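Local structure of aspartate aminotransferase, mitochondrial (Trypanosoma brucei brucei, 4W5K) at residues Phe46-Val51 with Lys307-Gln312; Arg120-Asp125 with Asp165-Gly170; Gly214-Thr217 with Tyr222-Phe225; Lys322-Glu327 with Tyr386-Ile391; Glu355-Leu360 with Ile366-Asn371. The protein probably catalyses, with pyridoxal 5'-phosphate as cofactor, the reversible transfer of an amino group from L-aspartate to 2-oxoglutarate, and forms a homodimer. The protein carries 1 engineered substitution. All coordinates share one frame; numbering follows the deposited sequence.

The five contacts sample one pyridoxal-phosphate-dependent aminotransferase chain from its cofactor-bearing core to its C-terminal part. Interaction 3 lies closest to the ligands: it contains Phe-225 of the d-malate pocket, and the side chain of Phe-215 is about 9 Å from pyridoxal phosphate. It touches interaction 1, where Leu-310 CD2 packs 3.8 Å from Phe-215 N. Interaction 4 uses a later part of the same helix, 300-331, the centres of interactions 1 and 4 lying 27 Å apart. Interactions 4 and 5 also touch, Ala-390 CB meeting Ile-366 CD1 at 3.5 Å, and together build the C-terminal packing. Interaction 2 stands apart on the central sheet, its centre 25 Å from that of interaction 3.

Interaction 1: residues Phe46-Val51 with Lys307-Gln312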
# COMPACT_ATOMS: atom_id res chain seq x y z
N PHE A 46 -18.24 -12.83 -2.33
CA PHE A 46 -18.10 -13.79 -3.41
C PHE A 46 -16.65 -13.91 -3.81
O PHE A 46 -16.07 -13.00 -4.41
CB PHE A 46 -18.98 -13.38 -4.60
CG PHE A 46 -18.76 -14.21 -5.84
CD1 PHE A 46 -18.92 -15.59 -5.81
CD2 PHE A 46 -18.45 -13.59 -7.05
CE1 PHE A 46 -18.73 -16.35 -6.96
CE2 PHE A 46 -18.26 -14.35 -8.20
CZ PHE A 46 -18.40 -15.73 -8.15
N VAL A 47 -16.04 -15.03 -3.44
CA VAL A 47 -14.66 -15.32 -3.85
C VAL A 47 -14.75 -16.12 -5.15
O VAL A 47 -15.38 -17.18 -5.18
CB VAL A 47 -13.90 -16.14 -2.79
CG1 VAL A 47 -12.48 -16.44 -3.28
CG2 VAL A 47 -13.83 -15.38 -1.47
N LEU A 48 -14.15 -15.61 -6.21
CA LEU A 48 -14.25 -16.24 -7.53
C LEU A 48 -13.57 -17.61 -7.57
O LEU A 48 -12.50 -17.80 -6.96
CB LEU A 48 -13.64 -15.32 -8.60
CG LEU A 48 -14.52 -14.16 -9.10
CD1 LEU A 48 -14.75 -13.10 -8.02
CD2 LEU A 48 -13.89 -13.52 -10.32
N GLU A 49 -14.17 -18.55 -8.30
CA GLU A 49 -13.58 -19.88 -8.42
C GLU A 49 -12.21 -19.80 -9.09
O GLU A 49 -11.29 -20.50 -8.71
CB GLU A 49 -14.50 -20.82 -9.19
CG GLU A 49 -15.81 -21.08 -8.47
CD GLU A 49 -15.61 -21.84 -7.19
OE1 GLU A 49 -14.84 -22.83 -7.21
OE2 GLU A 49 -16.17 -21.44 -6.15
N CYS A 50 -12.07 -18.91 -10.08
CA CYS A 50 -10.77 -18.75 -10.72
C CYS A 50 -9.71 -18.25 -9.73
O CYS A 50 -8.55 -18.61 -9.84
CB CYS A 50 -10.85 -17.82 -11.94
SG CYS A 50 -11.40 -16.15 -11.64
N VAL A 51 -10.12 -17.42 -8.78
CA VAL A 51 -9.20 -16.93 -7.75
C VAL A 51 -8.81 -18.07 -6.78
O VAL A 51 -7.65 -18.20 -6.39
CB VAL A 51 -9.81 -15.71 -7.02
CG1 VAL A 51 -9.01 -15.30 -5.81
CG2 VAL A 51 -9.89 -14.52 -7.99
N LYS A 307 -13.75 -15.14 -17.23
CA LYS A 307 -14.70 -14.47 -18.11
C LYS A 307 -16.14 -14.93 -17.86
O LYS A 307 -17.06 -14.11 -17.88
CB LYS A 307 -14.32 -14.70 -19.57
CG LYS A 307 -13.07 -13.89 -20.00
CD LYS A 307 -12.69 -14.21 -21.44
CE LYS A 307 -11.50 -13.38 -21.93
NZ LYS A 307 -11.04 -13.89 -23.26
N LYS A 308 -16.33 -16.21 -17.58
CA LYS A 308 -17.66 -16.73 -17.24
C LYS A 308 -18.17 -16.10 -15.94
O LYS A 308 -19.34 -15.71 -15.85
CB LYS A 308 -17.63 -18.27 -17.14
CG LYS A 308 -18.96 -18.88 -16.77
CD LYS A 308 -18.83 -20.39 -16.54
CE LYS A 308 -18.57 -20.69 -15.07
NZ LYS A 308 -18.38 -22.15 -14.81
N GLU A 309 -17.28 -15.99 -14.95
CA GLU A 309 -17.66 -15.43 -13.67
C GLU A 309 -17.94 -13.93 -13.76
O GLU A 309 -18.84 -13.42 -13.08
CB GLU A 309 -16.58 -15.73 -12.62
CG GLU A 309 -16.43 -17.24 -12.40
CD GLU A 309 -15.60 -17.61 -11.17
OE1 GLU A 309 -14.35 -17.58 -11.27
OE2 GLU A 309 -16.20 -17.96 -10.13
N LEU A 310 -17.19 -13.21 -14.60
CA LEU A 310 -17.47 -11.80 -14.85
C LEU A 310 -18.91 -11.60 -15.31
O LEU A 310 -19.65 -10.71 -14.84
CB LEU A 310 -16.53 -11.22 -15.92
CG LEU A 310 -15.11 -10.87 -15.49
CD1 LEU A 310 -14.29 -10.50 -16.71
CD2 LEU A 310 -15.12 -9.72 -14.50
N LYS A 311 -19.31 -12.44 -16.25
CA LYS A 311 -20.65 -12.36 -16.80
C LYS A 311 -21.69 -12.73 -15.75
O LYS A 311 -22.78 -12.15 -15.73
CB LYS A 311 -20.77 -13.25 -18.04
CG LYS A 311 -20.11 -12.63 -19.27
CD LYS A 311 -20.31 -13.47 -20.53
CE LYS A 311 -19.35 -13.04 -21.64
NZ LYS A 311 -19.53 -11.62 -22.05
N GLN A 312 -21.39 -13.69 -14.87
CA GLN A 312 -22.32 -14.01 -13.79
C GLN A 312 -22.56 -12.80 -12.89
O GLN A 312 -23.71 -12.52 -12.56
CB GLN A 312 -21.81 -15.19 -12.94
CG GLN A 312 -21.80 -16.52 -13.65
CD GLN A 312 -21.11 -17.63 -12.86
OE1 GLN A 312 -20.30 -17.39 -11.96
NE2 GLN A 312 -21.41 -18.86 -13.22
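Glu-309, on the long helix 300-331 of this aminotransferase fold, holds its carboxylate up to Glu-49 and Cys-50 at the start of helix 49-52, so that a side chain from a distant part of the sequence accepts the first amide protons of the helix. Leu-48 occupies the N-cap position, and its apolar side chain cannot accept those protons; Glu-309 does so instead. Its OE2 accepts the N-H of Glu-49 through the syn lone pair, with N 2.8 Å away and an N-H...O angle of 159°. OE1 of Glu-309 is met on its syn side by Cys-50 N, at 2.9 Å and a straighter 167°. With one amide on each oxygen, the carboxylate is fixed in rotation, and its buried charge faces a helix N-terminus, which would probably stabilise it.

Apolar groups pack around it. Leu-48 runs alongside Glu-309 in the opposite direction, its CB 3.6 Å from OE1. The ring of Phe-46 stands almost perpendicular to the carboxylate plane, 88° between them, and brings CZ to 3.7 Å from OE2 of Glu-309. Glu-49 bends at its second torsion, leading its own acid away to a salt bridge with Lys-52; Glu-49 OE2 therefore stays 5.3 Å from Glu-309 OE2. Trp-306 touches both Leu-48 and Cys-50. Small enough to fit beside the carboxylate, Cys-50 places SG 3.3 Å from Glu-309 OE1.

Interaction 2: residues Arg120-Asp125 with Asp165-Gly170; sequences RIYGPD and DKAPEG
Tyr-122 projects from strand 120-124 of the large mixed sheet and meets Ala-167 and Pro-168, in the loop that leads from helix 157-166 back to strand 172-176. This is plain packing in the alpha/beta core of the aminotransferase fold, where the loop returns the chain to the strand next to Tyr-122: the backbone of Tyr-122 is hydrogen-bonded to Val-172 and Leu-174.

Along the loop, Asp-165 lies in the last turn of the helix, turned to Arg-201 in a salt bridge. Ala-167 is the first residue to leave helical geometry, and its methyl group comes over one face of the tyrosine ring. CB lies 4.1 Å from the ring centroid, 22° off the normal, in a CH-pi contact; a small side chain suits a place where the backbone passes this close to a ring. Pro-168 follows, crossing the tyrosine at about a right angle. Its CD is 3.2 Å from the Tyr-122 OH and 4.1 Å from CZ, and the rigid ring probably helps keep the loop extended. Gly-170, with phi 77°, a value glycine adopts readily, lies just before strand 172-176.

The tyrosine reaches the loop because CG is anti to its carbonyl carbon (chi1 -75°). The methyl is set toward the hydroxyl end of the ring but evenly across it: Ala-167 CB is 3.8 Å from Tyr-122 CZ and 4.1 Å from both CE1 and CE2.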
# COMPACT_ATOMS: atom_id res chain seq x y z
N ARG A 120 -4.87 21.90 -11.66
CA ARG A 120 -6.32 21.71 -11.72
C ARG A 120 -6.63 20.40 -12.46
O ARG A 120 -5.86 19.99 -13.34
CB ARG A 120 -6.98 22.91 -12.41
CG ARG A 120 -8.48 22.88 -12.37
CD ARG A 120 -9.11 23.94 -13.28
NE ARG A 120 -8.85 25.31 -12.85
CZ ARG A 120 -9.77 26.27 -12.87
NH1 ARG A 120 -11.00 26.00 -13.29
NH2 ARG A 120 -9.46 27.50 -12.48
N ILE A 121 -7.70 19.71 -12.07
CA ILE A 121 -8.14 18.52 -12.79
C ILE A 121 -9.67 18.57 -12.83
O ILE A 121 -10.31 18.97 -11.86
CB ILE A 121 -7.63 17.20 -12.15
CG1 ILE A 121 -8.09 15.98 -12.95
CG2 ILE A 121 -8.06 17.11 -10.69
CD1 ILE A 121 -7.39 14.65 -12.49
N TYR A 122 -10.24 18.26 -13.99
CA TYR A 122 -11.68 18.36 -14.19
C TYR A 122 -12.31 16.99 -14.01
O TYR A 122 -11.83 16.01 -14.58
CB TYR A 122 -12.02 18.89 -15.58
CG TYR A 122 -11.79 20.37 -15.76
CD1 TYR A 122 -10.51 20.87 -15.90
CD2 TYR A 122 -12.85 21.26 -15.80
CE1 TYR A 122 -10.29 22.24 -16.08
CE2 TYR A 122 -12.65 22.62 -15.96
CZ TYR A 122 -11.37 23.10 -16.10
OH TYR A 122 -11.16 24.46 -16.27
N GLY A 123 -13.38 16.91 -13.22
CA GLY A 123 -14.05 15.62 -13.00
C GLY A 123 -15.55 15.82 -13.16
O GLY A 123 -16.03 16.95 -13.17
N PRO A 124 -16.31 14.72 -13.26
CA PRO A 124 -17.76 14.90 -13.44
C PRO A 124 -18.38 15.58 -12.21
O PRO A 124 -17.92 15.36 -11.08
CB PRO A 124 -18.29 13.46 -13.62
CG PRO A 124 -17.24 12.57 -13.00
CD PRO A 124 -15.90 13.30 -13.19
N ASP A 125 -19.41 16.39 -12.45
CA ASP A 125 -20.04 17.19 -11.39
C ASP A 125 -20.52 16.32 -10.23
O ASP A 125 -20.41 16.72 -9.07
CB ASP A 125 -21.18 18.06 -11.96
CG ASP A 125 -22.23 17.26 -12.74
OD1 ASP A 125 -22.21 16.01 -12.77
OD2 ASP A 125 -23.10 17.92 -13.33
N ASP A 165 -15.07 21.71 -24.02
CA ASP A 165 -14.63 22.62 -25.06
C ASP A 165 -14.12 23.93 -24.47
O ASP A 165 -13.19 24.54 -25.02
CB ASP A 165 -15.76 22.90 -26.05
CG ASP A 165 -15.27 23.62 -27.29
OD1 ASP A 165 -14.33 23.10 -27.93
OD2 ASP A 165 -15.80 24.70 -27.59
N LYS A 166 -14.72 24.37 -23.37
CA LYS A 166 -14.42 25.70 -22.79
C LYS A 166 -13.25 25.66 -21.78
O LYS A 166 -12.67 26.70 -21.48
CB LYS A 166 -15.65 26.28 -22.11
N ALA A 167 -12.95 24.48 -21.27
CA ALA A 167 -11.81 24.31 -20.36
C ALA A 167 -10.53 24.75 -21.07
O ALA A 167 -10.38 24.55 -22.27
CB ALA A 167 -11.71 22.84 -19.90
N PRO A 168 -9.61 25.38 -20.33
CA PRO A 168 -8.35 25.79 -20.96
C PRO A 168 -7.66 24.65 -21.69
O PRO A 168 -7.66 23.52 -21.19
CB PRO A 168 -7.49 26.23 -19.76
CG PRO A 168 -8.44 26.55 -18.68
CD PRO A 168 -9.63 25.64 -18.88
N GLU A 169 -7.07 24.93 -22.86
CA GLU A 169 -6.26 23.94 -23.55
C GLU A 169 -5.24 23.33 -22.59
O GLU A 169 -4.63 24.05 -21.76
CB GLU A 169 -5.51 24.57 -24.73
CG GLU A 169 -6.14 24.40 -26.10
CD GLU A 169 -5.15 24.68 -27.21
OE1 GLU A 169 -5.14 25.82 -27.71
OE2 GLU A 169 -4.36 23.77 -27.57
N GLY A 170 -5.05 22.03 -22.71
CA GLY A 170 -4.12 21.31 -21.86
C GLY A 170 -4.63 21.05 -20.46
O GLY A 170 -3.86 20.93 -19.52

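Interaction 3: residues Gly214-Thr217 with Tyr222-Phe225. With MLT (D-malate), chain D.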
# COMPACT_ATOMS: atom_id res chain seq x y z
N GLY A 214 -14.95 -5.24 -17.37
CA GLY A 214 -15.50 -6.59 -17.34
C GLY A 214 -16.59 -6.76 -16.31
O GLY A 214 -17.62 -7.38 -16.59
N PHE A 215 -16.37 -6.24 -15.10
CA PHE A 215 -17.40 -6.21 -14.07
C PHE A 215 -18.64 -5.43 -14.54
O PHE A 215 -19.78 -5.84 -14.32
CB PHE A 215 -16.82 -5.61 -12.76
CG PHE A 215 -17.79 -5.63 -11.61
CD1 PHE A 215 -18.66 -4.57 -11.40
CD2 PHE A 215 -17.86 -6.74 -10.75
CE1 PHE A 215 -19.59 -4.59 -10.36
CE2 PHE A 215 -18.78 -6.77 -9.71
CZ PHE A 215 -19.64 -5.70 -9.50
N ALA A 216 -18.41 -4.31 -15.20
CA ALA A 216 -19.53 -3.43 -15.59
C ALA A 216 -20.57 -4.09 -16.47
O ALA A 216 -21.77 -4.06 -16.15
CB ALA A 216 -18.96 -2.18 -16.27
N THR A 217 -20.15 -4.71 -17.57
CA THR A 217 -21.12 -5.25 -18.52
C THR A 217 -20.89 -6.72 -18.87
O THR A 217 -21.66 -7.32 -19.65
CB THR A 217 -21.16 -4.44 -19.85
OG1 THR A 217 -20.00 -4.73 -20.65
CG2 THR A 217 -21.31 -2.93 -19.62
N TYR A 222 -15.42 -4.28 -24.64
CA TYR A 222 -16.38 -3.19 -24.65
C TYR A 222 -16.11 -2.23 -23.47
O TYR A 222 -16.12 -1.01 -23.63
CB TYR A 222 -17.81 -3.75 -24.59
CG TYR A 222 -18.91 -2.70 -24.57
CD1 TYR A 222 -19.30 -2.09 -23.37
CD2 TYR A 222 -19.59 -2.35 -25.74
CE1 TYR A 222 -20.31 -1.13 -23.35
CE2 TYR A 222 -20.61 -1.40 -25.72
CZ TYR A 222 -20.97 -0.80 -24.52
OH TYR A 222 -21.99 0.13 -24.51
N ASP A 223 -15.85 -2.79 -22.29
CA ASP A 223 -15.70 -1.94 -21.12
C ASP A 223 -14.39 -1.15 -21.15
O ASP A 223 -14.26 -0.17 -20.43
CB ASP A 223 -15.74 -2.77 -19.83
CG ASP A 223 -17.13 -3.28 -19.50
OD1 ASP A 223 -18.12 -2.84 -20.16
OD2 ASP A 223 -17.23 -4.12 -18.58
N ALA A 224 -13.42 -1.59 -21.95
CA ALA A 224 -12.16 -0.84 -22.05
C ALA A 224 -12.14 0.09 -23.28
O ALA A 224 -11.08 0.56 -23.71
CB ALA A 224 -10.95 -1.80 -22.07
N PHE A 225 -13.31 0.34 -23.86
CA PHE A 225 -13.36 1.20 -25.05
C PHE A 225 -12.70 2.57 -24.83
O PHE A 225 -11.94 3.04 -25.68
CB PHE A 225 -14.83 1.40 -25.50
CG PHE A 225 -14.97 2.33 -26.67
CD1 PHE A 225 -14.60 1.91 -27.94
CD2 PHE A 225 -15.42 3.62 -26.50
CE1 PHE A 225 -14.72 2.78 -29.04
CE2 PHE A 225 -15.50 4.50 -27.57
CZ PHE A 225 -15.18 4.07 -28.84
C1 MLT D . -16.77 0.72 -31.15
O1 MLT D . -17.58 1.54 -30.64
O2 MLT D . -16.12 1.02 -32.18
C2 MLT D . -16.58 -0.63 -30.50
O3 MLT D . -17.38 -0.61 -29.35
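Asp-223 and Thr-217 are joined by two of the three hydrogen bonds here, all of which end on the buried aspartate carboxylate. OD2 of Asp-223 accepts two backbone amides: Thr-217 N, 3.1 Å away on the syn lone pair with a 153° angle at hydrogen, and Gly-214 N at 2.8 Å, a weak bond bent to 129°. The other oxygen, Asp-223 OD1, takes the hydroxyl proton of Thr-217 OG1 at 2.7 Å, from the syn side but well above the carboxylate plane. That hydroxyl in turn is bonded to Gln-219 NE2. Three donors thus fix the acid's rotation and tie down the loop; glycine at 214 suits its positive phi.

Van der Waals contacts fill in around this core. Ala-216 sets CB 3.5 Å from Asp-223 OD2, and CD1 of Tyr-222 lies 3.9 Å from Thr-217 OG1. The Tyr-222 ring also has Asp-223 OD1 in plane at its edge.

Ring stacking occurs next to the ligand. Phe-225, stacked with His-189 and His-229, places CE1 3.5 Å from O1 of d-malate, while His-189 and Arg-193 hydrogen-bond the malate. The aspartate ties loop 214-217 to the short helix 220-223, just before Phe-225, which lines the d-malate pocket.

Interaction 4: residues Lys322-Glu327 with Tyr386-Ile391; sequences KRLVSE and YVSQAI
Glu-327, whose CB rests against Ser-388 in the C-terminal helix packing of the aminotransferase fold, offers OE2 to the edge of the flat guanidinium of Arg-323, one turn earlier. Glu-327 OE2 lies almost exactly in the guanidinium plane, while Arg-323 NE meets it on the anti side, tilted out of the carboxylate plane. The NE to OE2 distance between Arg-323 and Glu-327 is 2.9 Å, and the 174° angle at hydrogen makes a straight i to i+4 salt bridge. Arg-323 also has a long, weak ion pair with Glu-385.

Segments 322-327 and 386-391 approach to 9.2 Å between axes and cross at -51°, close to a value common in ridges-into-grooves packing. The small Ser-388 permits the approach: its CB is 3.7 Å from Glu-327 CB. Being polar in a buried place, its OG needs a partner, and finds one on its own helix, the carbonyl O of Val-384. Around that hydroxyl stand carbons: Glu-327 CB lies 3.3 Å from OG.

Leu-324 also reaches the second helix: with CG anti to the backbone N (chi1 -174°), its CD1 approaches Val-387 CG1 at 4.5 Å. Ile-340 and Leu-379 also pack on Leu-324, so a branched apolar chain suits the place. Glu-327 bends at its second torsion, carrying its acid away from the interface. The tightest approach is that of Leu-324 CD1 to Ser-388 OG, 3.2 Å.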
# COMPACT_ATOMS: atom_id res chain seq x y z
N LYS A 322 -33.36 -4.67 -13.37
CA LYS A 322 -34.54 -4.88 -14.20
C LYS A 322 -35.72 -5.36 -13.35
O LYS A 322 -36.87 -4.95 -13.56
CB LYS A 322 -34.22 -5.89 -15.31
CG LYS A 322 -35.38 -6.30 -16.21
CD LYS A 322 -34.86 -7.07 -17.42
CE LYS A 322 -35.98 -7.44 -18.38
NZ LYS A 322 -36.17 -8.91 -18.44
N ARG A 323 -35.43 -6.22 -12.38
CA ARG A 323 -36.45 -6.75 -11.48
C ARG A 323 -37.01 -5.66 -10.56
O ARG A 323 -38.22 -5.62 -10.31
CB ARG A 323 -35.88 -7.90 -10.64
CG ARG A 323 -36.84 -8.45 -9.58
CD ARG A 323 -37.70 -9.56 -10.13
NE ARG A 323 -38.63 -10.09 -9.13
CZ ARG A 323 -38.32 -11.04 -8.25
NH1 ARG A 323 -37.10 -11.57 -8.24
NH2 ARG A 323 -39.22 -11.47 -7.38
N LEU A 324 -36.14 -4.77 -10.06
CA LEU A 324 -36.59 -3.62 -9.26
C LEU A 324 -37.63 -2.80 -10.04
O LEU A 324 -38.72 -2.46 -9.54
CB LEU A 324 -35.42 -2.73 -8.87
CG LEU A 324 -35.71 -1.56 -7.92
CD1 LEU A 324 -36.27 -2.10 -6.63
CD2 LEU A 324 -34.45 -0.75 -7.64
N VAL A 325 -37.31 -2.51 -11.29
CA VAL A 325 -38.22 -1.72 -12.11
C VAL A 325 -39.55 -2.44 -12.37
O VAL A 325 -40.63 -1.83 -12.28
CB VAL A 325 -37.56 -1.33 -13.44
CG1 VAL A 325 -38.56 -0.60 -14.33
CG2 VAL A 325 -36.33 -0.47 -13.16
N SER A 326 -39.48 -3.73 -12.67
CA SER A 326 -40.70 -4.47 -12.95
C SER A 326 -41.55 -4.64 -11.69
O SER A 326 -42.76 -4.56 -11.76
CB SER A 326 -40.37 -5.84 -13.55
OG SER A 326 -39.78 -6.68 -12.59
N GLU A 327 -40.91 -4.84 -10.54
CA GLU A 327 -41.65 -4.97 -9.28
C GLU A 327 -42.26 -3.63 -8.88
O GLU A 327 -43.34 -3.60 -8.29
CB GLU A 327 -40.76 -5.48 -8.15
CG GLU A 327 -40.31 -6.93 -8.29
CD GLU A 327 -41.43 -7.95 -8.18
OE1 GLU A 327 -42.44 -7.71 -7.48
OE2 GLU A 327 -41.30 -9.01 -8.83
N TYR A 386 -39.58 -6.59 -1.19
CA TYR A 386 -39.77 -5.73 -0.01
C TYR A 386 -39.30 -4.31 -0.29
O TYR A 386 -39.97 -3.33 0.05
CB TYR A 386 -39.03 -6.33 1.20
CG TYR A 386 -38.98 -5.44 2.43
CD1 TYR A 386 -40.11 -5.28 3.24
CD2 TYR A 386 -37.82 -4.76 2.79
CE1 TYR A 386 -40.07 -4.48 4.36
CE2 TYR A 386 -37.78 -3.94 3.91
CZ TYR A 386 -38.91 -3.81 4.69
OH TYR A 386 -38.89 -3.01 5.82
N VAL A 387 -38.12 -4.20 -0.91
CA VAL A 387 -37.54 -2.90 -1.19
C VAL A 387 -38.38 -2.15 -2.22
O VAL A 387 -38.59 -0.95 -2.07
CB VAL A 387 -36.11 -3.03 -1.69
CG1 VAL A 387 -35.61 -1.70 -2.24
CG2 VAL A 387 -35.21 -3.51 -0.55
N SER A 388 -38.86 -2.86 -3.24
CA SER A 388 -39.74 -2.23 -4.24
C SER A 388 -41.00 -1.67 -3.59
O SER A 388 -41.42 -0.55 -3.91
CB SER A 388 -40.13 -3.22 -5.33
OG SER A 388 -38.97 -3.74 -5.97
N GLN A 389 -41.61 -2.44 -2.68
CA GLN A 389 -42.85 -1.99 -2.05
C GLN A 389 -42.56 -0.74 -1.23
O GLN A 389 -43.32 0.22 -1.26
CB GLN A 389 -43.47 -3.07 -1.16
CG GLN A 389 -44.80 -2.66 -0.52
CD GLN A 389 -45.93 -2.50 -1.54
OE1 GLN A 389 -46.28 -3.45 -2.25
NE2 GLN A 389 -46.48 -1.30 -1.63
N ALA A 390 -41.44 -0.77 -0.51
CA ALA A 390 -41.03 0.36 0.31
C ALA A 390 -40.78 1.62 -0.55
O ALA A 390 -41.24 2.70 -0.21
CB ALA A 390 -39.78 0.01 1.11
N ILE A 391 -40.05 1.47 -1.65
CA ILE A 391 -39.78 2.61 -2.52
C ILE A 391 -41.08 3.15 -3.15
O ILE A 391 -41.28 4.36 -3.23
CB ILE A 391 -38.77 2.24 -3.62
CG1 ILE A 391 -37.39 2.03 -2.97
CG2 ILE A 391 -38.73 3.31 -4.71
CD1 ILE A 391 -36.29 1.51 -3.92

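Interaction 5: residues Glu355-Leu360 with Ile366-Asn371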
# COMPACT_ATOMS: atom_id res chain seq x y z
N GLU A 355 -35.68 13.46 1.93
CA GLU A 355 -36.84 13.06 2.73
C GLU A 355 -37.20 11.58 2.52
O GLU A 355 -37.45 10.86 3.49
CB GLU A 355 -38.06 13.94 2.40
N GLN A 356 -37.23 11.14 1.26
CA GLN A 356 -37.61 9.76 0.95
C GLN A 356 -36.57 8.73 1.42
O GLN A 356 -36.92 7.63 1.88
CB GLN A 356 -37.86 9.62 -0.55
CG GLN A 356 -39.05 10.45 -0.99
CD GLN A 356 -39.22 10.54 -2.49
OE1 GLN A 356 -38.27 10.44 -3.26
NE2 GLN A 356 -40.46 10.76 -2.92
N VAL A 357 -35.30 9.09 1.32
CA VAL A 357 -34.23 8.22 1.84
C VAL A 357 -34.37 8.10 3.36
O VAL A 357 -34.26 7.01 3.93
CB VAL A 357 -32.84 8.76 1.46
CG1 VAL A 357 -31.73 8.04 2.26
CG2 VAL A 357 -32.61 8.59 -0.04
N GLU A 358 -34.66 9.22 4.02
CA GLU A 358 -34.81 9.24 5.47
C GLU A 358 -36.01 8.41 5.93
O GLU A 358 -35.96 7.77 6.99
CB GLU A 358 -34.93 10.67 5.98
CG GLU A 358 -33.66 11.49 5.78
CD GLU A 358 -33.77 12.89 6.35
OE1 GLU A 358 -34.83 13.22 6.93
OE2 GLU A 358 -32.80 13.67 6.22
N LEU A 359 -37.08 8.40 5.14
CA LEU A 359 -38.25 7.59 5.44
C LEU A 359 -37.98 6.10 5.24
O LEU A 359 -38.49 5.27 5.99
CB LEU A 359 -39.44 8.01 4.57
CG LEU A 359 -40.35 9.11 5.10
CD1 LEU A 359 -41.44 9.43 4.11
CD2 LEU A 359 -40.93 8.69 6.44
N LEU A 360 -37.21 5.75 4.21
CA LEU A 360 -36.90 4.36 3.95
C LEU A 360 -36.13 3.77 5.11
O LEU A 360 -36.30 2.60 5.47
CB LEU A 360 -36.10 4.21 2.65
CG LEU A 360 -36.89 4.39 1.35
CD1 LEU A 360 -35.95 4.35 0.16
CD2 LEU A 360 -37.95 3.31 1.23
N ILE A 366 -34.40 0.36 5.54
CA ILE A 366 -33.59 0.25 4.33
C ILE A 366 -32.57 1.39 4.34
O ILE A 366 -32.94 2.56 4.41
CB ILE A 366 -34.47 0.30 3.06
CG1 ILE A 366 -35.44 -0.89 3.05
CG2 ILE A 366 -33.61 0.33 1.80
CD1 ILE A 366 -36.53 -0.77 1.99
N TYR A 367 -31.29 1.03 4.28
CA TYR A 367 -30.21 2.01 4.43
C TYR A 367 -29.52 2.34 3.12
O TYR A 367 -28.96 1.46 2.46
CB TYR A 367 -29.17 1.49 5.44
CG TYR A 367 -29.65 1.52 6.88
CD1 TYR A 367 -30.60 0.62 7.33
CD2 TYR A 367 -29.13 2.44 7.78
CE1 TYR A 367 -31.04 0.64 8.65
CE2 TYR A 367 -29.56 2.47 9.09
CZ TYR A 367 -30.51 1.57 9.52
OH TYR A 367 -30.93 1.60 10.83
N MET A 368 -29.57 3.61 2.74
CA MET A 368 -28.81 4.12 1.60
C MET A 368 -28.40 5.54 1.94
O MET A 368 -28.96 6.14 2.87
CB MET A 368 -29.63 4.06 0.30
CG MET A 368 -30.71 5.10 0.17
SD MET A 368 -31.66 4.90 -1.38
CE MET A 368 -32.39 3.30 -1.13
N THR A 369 -27.40 6.07 1.24
CA THR A 369 -26.91 7.41 1.55
C THR A 369 -27.92 8.46 1.09
O THR A 369 -28.74 8.21 0.20
CB THR A 369 -25.52 7.67 0.91
OG1 THR A 369 -25.49 7.15 -0.42
CG2 THR A 369 -24.42 7.00 1.73
N LEU A 370 -27.85 9.64 1.72
CA LEU A 370 -28.87 10.68 1.56
C LEU A 370 -28.97 11.27 0.15
O LEU A 370 -29.91 11.99 -0.17
CB LEU A 370 -28.61 11.80 2.56
CG LEU A 370 -28.80 11.45 4.03
CD1 LEU A 370 -28.46 12.66 4.89
CD2 LEU A 370 -30.21 10.99 4.29
N ASN A 371 -27.98 10.99 -0.68
CA ASN A 371 -28.02 11.45 -2.06
C ASN A 371 -28.87 10.54 -2.94
O ASN A 371 -28.98 10.76 -4.14
CB ASN A 371 -26.61 11.54 -2.63
CG ASN A 371 -25.85 10.24 -2.46
OD1 ASN A 371 -26.36 9.28 -1.89
ND2 ASN A 371 -24.61 10.21 -2.96
O HOH W 1 -32.14 5.14 3.71
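Water 1 joins Val-357 of the helix to Ile-366 and Met-368 of the chain beyond it. The water oxygen lies 2.8 Å from both Val-357 O and Ile-366 O, placed to donate to each, although other acceptors compete for its protons, and it accepts from Met-368 N at 3.1 Å. A direct bond stands nearby: Ile-366 N gives its proton to Leu-360 O at 2.9 Å, nearly straight at 165°, though reaching the oxygen from above the carbonyl plane, 43° out of it.

Apolar side chains complete the contact. Val-357, with CG1 anti to its backbone N, sets that methyl 3.7 Å from Met-368 CG and near CD2 of Leu-370. Met-368, flexible and bent at its third torsion, curls its CE to 3.9 Å from Leu-360 CD1. Leu-370 places CD2 3.8 Å from Glu-358 CG, using the aliphatic part of an exposed acid as its cover.

Leu-33 and Leu-352 also touch Met-368, while Ala-390 meets both Leu-360 and Ile-366. Branched and long apolar side chains suit such a shared core. Helix 354-364 runs by a tight connection into strand 366-367, and the strand and the chain after it pack back on the helix, in the part of the fold where 366-367 pairs in parallel with strand 31-32.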